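Local coordinates for protein endoglucanase (Clostridium thermocellum, PDB 2YIK) that probably hydrolyses internal beta-1,4-glucosidic bonds of cellulose, as a family 9 glycoside hydrolase, at residues N85-D90 against G206-K211; V108-G113 against M166-R171. All blocks are in the same frame, centred on the assembly; numbering follows the deposited sequence.

How the contacts relate
Contact 1 (85-90 with 206-211) and contact 2 (108-113 with 166-171) lie side by side in the family 9 catalytic domain, their centres about 13 Å apart. Along the chain contact 2 is nested inside the loop that contact 1 closes. They meet through F208: its CE2 packs 3.6 Å from CE1 of F170, and its CZ lies 4.1 Å from CG1 of V110. Both reach the same small antiparallel sheet, contact 1 through strand 206-209 and contact 2 through strand 169-171. Neither belongs to an annotated site, but the side chains of V108 and F208 lie about 5 and 11 Å from a calcium ion, probably the same one, and G112 about 8 Å from the zinc ion.

Contact 1. Residues N85-D90 against G206-K211; sequences NTNMSD and GWFITK
The loop 85-90, which makes an ST turn at T86-M88, lies against strand 206-209, with T86 beside G206 and the two backbones running nearly the same way. N85 O takes a straight hydrogen bond from G206 N (3.0 Å), whereas N87 N reaches G206 O only weakly. The amide of N87 does the next piece of work: its OD1 accepts an almost straight bond from F208 N at 2.7 Å. ND2 of N87 comes to the edge of the W207 ring, 3.8 Å from CE3, with the amide and ring planes 62° apart. Beyond this bond, water 1 joins N87 O to F208 O. M88 bends at chi3 (-82°), and its methyl CE lies almost over the centre of the F208 ring, 3.4 Å above the plane, a CH-pi contact; SD stands obliquely to the same ring, completing a Met-aromatic pair. T86 CB approaches F208 CE1 at 3.7 Å. T86 OG1 accepts from M88 N (3.2 Å), closing the turn, and is also bonded to D82 O. T210 OG1, buried near M88 CG, has no polar partner in the model. Helix 90-100, which S89 caps through F92 N, packs I93 and L100 against M88, while strand 177-184 pairs with strand 206-209 and brings C181 to F208.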
# COMPACT_ATOMS: atom_id res chain seq x y z
N ASN A 85 -10.28 24.19 -9.20
CA ASN A 85 -9.14 23.31 -9.42
C ASN A 85 -8.87 22.46 -8.18
O ASN A 85 -8.14 21.47 -8.25
CB ASN A 85 -7.90 24.11 -9.83
CG ASN A 85 -7.99 24.61 -11.26
OD1 ASN A 85 -8.27 25.79 -11.51
ND2 ASN A 85 -7.78 23.71 -12.22
N THR A 86 -9.43 22.85 -7.05
CA THR A 86 -9.31 22.07 -5.81
C THR A 86 -10.74 21.97 -5.32
O THR A 86 -11.64 22.60 -5.90
CB THR A 86 -8.47 22.77 -4.71
OG1 THR A 86 -9.26 23.79 -4.08
CG2 THR A 86 -7.21 23.40 -5.31
N ASN A 87 -10.98 21.19 -4.27
CA ASN A 87 -12.33 21.07 -3.76
C ASN A 87 -12.48 21.75 -2.40
O ASN A 87 -13.36 21.41 -1.61
CB ASN A 87 -12.75 19.60 -3.68
CG ASN A 87 -12.09 18.88 -2.53
OD1 ASN A 87 -10.95 19.17 -2.16
ND2 ASN A 87 -12.81 17.91 -1.97
N MET A 88 -11.59 22.70 -2.12
CA MET A 88 -11.68 23.47 -0.89
C MET A 88 -12.59 24.66 -1.22
O MET A 88 -12.61 25.11 -2.36
CB MET A 88 -10.31 23.98 -0.45
CG MET A 88 -9.39 22.89 0.11
SD MET A 88 -7.75 23.53 0.52
CE MET A 88 -6.96 23.51 -1.12
N SER A 89 -13.34 25.13 -0.23
CA SER A 89 -14.26 26.25 -0.43
C SER A 89 -13.52 27.58 -0.58
O SER A 89 -12.35 27.70 -0.21
CB SER A 89 -15.21 26.36 0.77
OG SER A 89 -14.53 26.78 1.94
N ASP A 90 -14.21 28.58 -1.14
CA ASP A 90 -13.63 29.91 -1.31
C ASP A 90 -13.23 30.47 0.05
O ASP A 90 -12.18 31.07 0.21
CB ASP A 90 -14.64 30.89 -1.93
CG ASP A 90 -14.89 30.64 -3.40
OD1 ASP A 90 -14.02 30.05 -4.08
OD2 ASP A 90 -15.96 31.07 -3.89
N GLY A 206 -7.42 18.67 -7.62
CA GLY A 206 -6.76 18.30 -6.39
C GLY A 206 -7.84 18.23 -5.33
O GLY A 206 -8.60 19.18 -5.16
N TRP A 207 -7.94 17.11 -4.62
CA TRP A 207 -8.96 16.97 -3.59
C TRP A 207 -8.26 17.01 -2.24
O TRP A 207 -7.25 16.33 -2.01
CB TRP A 207 -9.76 15.67 -3.80
CG TRP A 207 -10.22 15.46 -5.24
CD1 TRP A 207 -9.43 15.14 -6.31
CD2 TRP A 207 -11.56 15.54 -5.75
NE1 TRP A 207 -10.20 15.00 -7.45
CE2 TRP A 207 -11.50 15.25 -7.13
CE3 TRP A 207 -12.81 15.84 -5.18
CZ2 TRP A 207 -12.65 15.23 -7.95
CZ3 TRP A 207 -13.94 15.82 -5.99
CH2 TRP A 207 -13.85 15.52 -7.36
N PHE A 208 -8.80 17.83 -1.34
CA PHE A 208 -8.19 18.05 -0.03
C PHE A 208 -9.07 17.73 1.16
O PHE A 208 -10.27 17.98 1.13
CB PHE A 208 -7.76 19.52 0.11
CG PHE A 208 -6.73 19.97 -0.89
CD1 PHE A 208 -7.03 20.05 -2.25
CD2 PHE A 208 -5.45 20.33 -0.47
CE1 PHE A 208 -6.08 20.48 -3.17
CE2 PHE A 208 -4.49 20.76 -1.38
CZ PHE A 208 -4.81 20.83 -2.73
N ILE A 209 -8.46 17.19 2.21
CA ILE A 209 -9.19 16.94 3.45
C ILE A 209 -8.92 18.17 4.30
O ILE A 209 -7.79 18.67 4.36
CB ILE A 209 -8.71 15.68 4.22
CG1 ILE A 209 -9.19 14.42 3.51
CG2 ILE A 209 -9.28 15.68 5.64
CD1 ILE A 209 -8.08 13.61 2.92
N THR A 210 -9.97 18.65 4.95
CA THR A 210 -9.95 19.85 5.76
C THR A 210 -10.67 19.52 7.07
O THR A 210 -11.33 18.49 7.17
CB THR A 210 -10.69 20.94 4.93
OG1 THR A 210 -9.72 21.77 4.28
CG2 THR A 210 -11.62 21.73 5.76
N LYS A 211 -10.55 20.38 8.08
CA LYS A 211 -11.23 20.12 9.34
C LYS A 211 -12.74 20.28 9.17
O LYS A 211 -13.52 19.91 10.06
CB LYS A 211 -10.74 21.09 10.42
CG LYS A 211 -11.36 22.49 10.33
CD LYS A 211 -10.63 23.48 11.24
CE LYS A 211 -10.70 23.06 12.70
NZ LYS A 211 -11.96 23.53 13.35
O HOH W 1 -12.48 19.81 1.00

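Contact 2. Residues V108-G113 against M166-R171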
# COMPACT_ATOMS: atom_id res chain seq x y z
N VAL A 108 -0.25 25.46 -6.06
CA VAL A 108 0.31 24.56 -5.07
C VAL A 108 0.88 23.36 -5.80
O VAL A 108 0.46 23.04 -6.91
CB VAL A 108 -0.73 24.10 -4.03
CG1 VAL A 108 -1.25 25.30 -3.24
CG2 VAL A 108 -1.86 23.37 -4.72
N ASP A 109 1.85 22.70 -5.17
CA ASP A 109 2.50 21.54 -5.76
C ASP A 109 2.00 20.22 -5.15
O ASP A 109 2.35 19.88 -4.02
CB ASP A 109 4.02 21.66 -5.57
CG ASP A 109 4.79 20.52 -6.21
OD1 ASP A 109 4.16 19.61 -6.81
OD2 ASP A 109 6.03 20.53 -6.12
N VAL A 110 1.17 19.50 -5.88
CA VAL A 110 0.67 18.21 -5.40
C VAL A 110 1.13 17.12 -6.37
O VAL A 110 0.44 16.12 -6.60
CB VAL A 110 -0.88 18.18 -5.27
CG1 VAL A 110 -1.33 19.11 -4.15
CG2 VAL A 110 -1.53 18.58 -6.57
N SER A 111 2.32 17.32 -6.92
CA SER A 111 2.91 16.38 -7.86
C SER A 111 3.69 15.30 -7.11
O SER A 111 4.01 15.44 -5.93
CB SER A 111 3.87 17.11 -8.81
OG SER A 111 5.07 17.48 -8.15
N GLY A 112 3.99 14.22 -7.82
CA GLY A 112 4.74 13.13 -7.23
C GLY A 112 3.90 11.91 -6.94
O GLY A 112 2.75 11.82 -7.35
N GLY A 113 4.48 10.96 -6.21
CA GLY A 113 3.73 9.77 -5.89
C GLY A 113 3.57 8.82 -7.06
O GLY A 113 4.34 8.86 -8.03
N MET A 166 4.09 14.06 2.35
CA MET A 166 4.55 15.24 3.07
C MET A 166 4.32 16.55 2.32
O MET A 166 3.87 17.52 2.92
CB MET A 166 6.02 15.08 3.47
CG MET A 166 6.18 14.04 4.60
SD MET A 166 7.83 13.81 5.31
CE MET A 166 8.54 12.60 4.18
N ARG A 167 4.61 16.58 1.02
CA ARG A 167 4.39 17.78 0.21
C ARG A 167 2.90 18.11 0.18
O ARG A 167 2.51 19.27 0.08
CB ARG A 167 4.87 17.57 -1.23
CG ARG A 167 6.36 17.72 -1.47
CD ARG A 167 6.66 17.80 -2.97
NE ARG A 167 6.18 16.61 -3.65
CZ ARG A 167 6.87 15.48 -3.76
NH1 ARG A 167 8.08 15.38 -3.24
NH2 ARG A 167 6.32 14.44 -4.38
N CYS A 168 2.06 17.08 0.27
CA CYS A 168 0.61 17.26 0.23
C CYS A 168 -0.01 17.60 1.58
O CYS A 168 -1.21 17.85 1.68
CB CYS A 168 -0.05 16.01 -0.35
SG CYS A 168 0.18 15.81 -2.15
N THR A 169 0.82 17.61 2.62
CA THR A 169 0.33 17.94 3.95
C THR A 169 0.71 19.40 4.20
O THR A 169 1.88 19.71 4.43
CB THR A 169 0.97 17.05 5.04
OG1 THR A 169 0.77 15.67 4.71
CG2 THR A 169 0.33 17.34 6.40
N PHE A 170 -0.29 20.27 4.15
CA PHE A 170 -0.10 21.70 4.37
C PHE A 170 -0.30 22.00 5.86
O PHE A 170 -1.41 21.91 6.38
CB PHE A 170 -1.08 22.48 3.50
CG PHE A 170 -0.88 22.23 2.03
CD1 PHE A 170 -1.45 21.11 1.42
CD2 PHE A 170 -0.06 23.06 1.28
CE1 PHE A 170 -1.19 20.82 0.08
CE2 PHE A 170 0.21 22.78 -0.06
CZ PHE A 170 -0.36 21.65 -0.66
N ARG A 171 0.80 22.35 6.53
CA ARG A 171 0.79 22.64 7.96
C ARG A 171 1.20 24.07 8.28
O ARG A 171 1.95 24.69 7.52
CB ARG A 171 1.77 21.69 8.67
CG ARG A 171 1.63 20.23 8.30
CD ARG A 171 2.91 19.46 8.64
NE ARG A 171 3.10 19.30 10.08
CZ ARG A 171 4.24 18.90 10.65
NH1 ARG A 171 5.30 18.65 9.90
NH2 ARG A 171 4.30 18.75 11.96
O HOH W 2 3.32 20.95 -1.89
O HOH W 3 7.11 11.92 -4.77
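R167, at the C-terminal end of helix 151-167, reaches across to S111 in a loop that forms an Asx turn at D109-S111. Here the end of that helix and strand 169-171 meet the loop that follows strand 107-108. NH2 of R167 donates to S111 O at 3.0 Å; the oxygen lies near the guanidinium plane, and the donor stands 22° out of the S111 carbonyl plane. NE of the same group adds a weak, bent bond to that oxygen, so two N-H groups of one guanidinium converge on S111 O. The chain bends at chi3 (-58°), which turns NE toward S111 O. NH2 has a second acceptor in water 3 (2.7 Å), which lies in the guanidinium plane and also accepts from G113 N.

Within the turn, D109 OD1 takes two hydrogen bonds: S111 N meets it nearly along the C-O axis at 2.9 Å, and S111 OG donates to its syn lone pair at 2.7 Å. D109 OD2 stays 4.6 Å from R167 NE, too far for a salt bridge, though the opposite charges would probably still attract. The carbonyls of D109 and R167 are linked by water 2, which donates to both. K122 NZ bonds to two more carbonyls of the loop, V110 O and G112 O.

The remaining contacts are apolar. V110, which also touches C181 and V184 of strand 177-184, sets CB beside C168 SG. V110 CG1 lies near the plane of the F170 ring, at its edge, and V108 CB approaches F170 CZ obliquely at 4.2 Å.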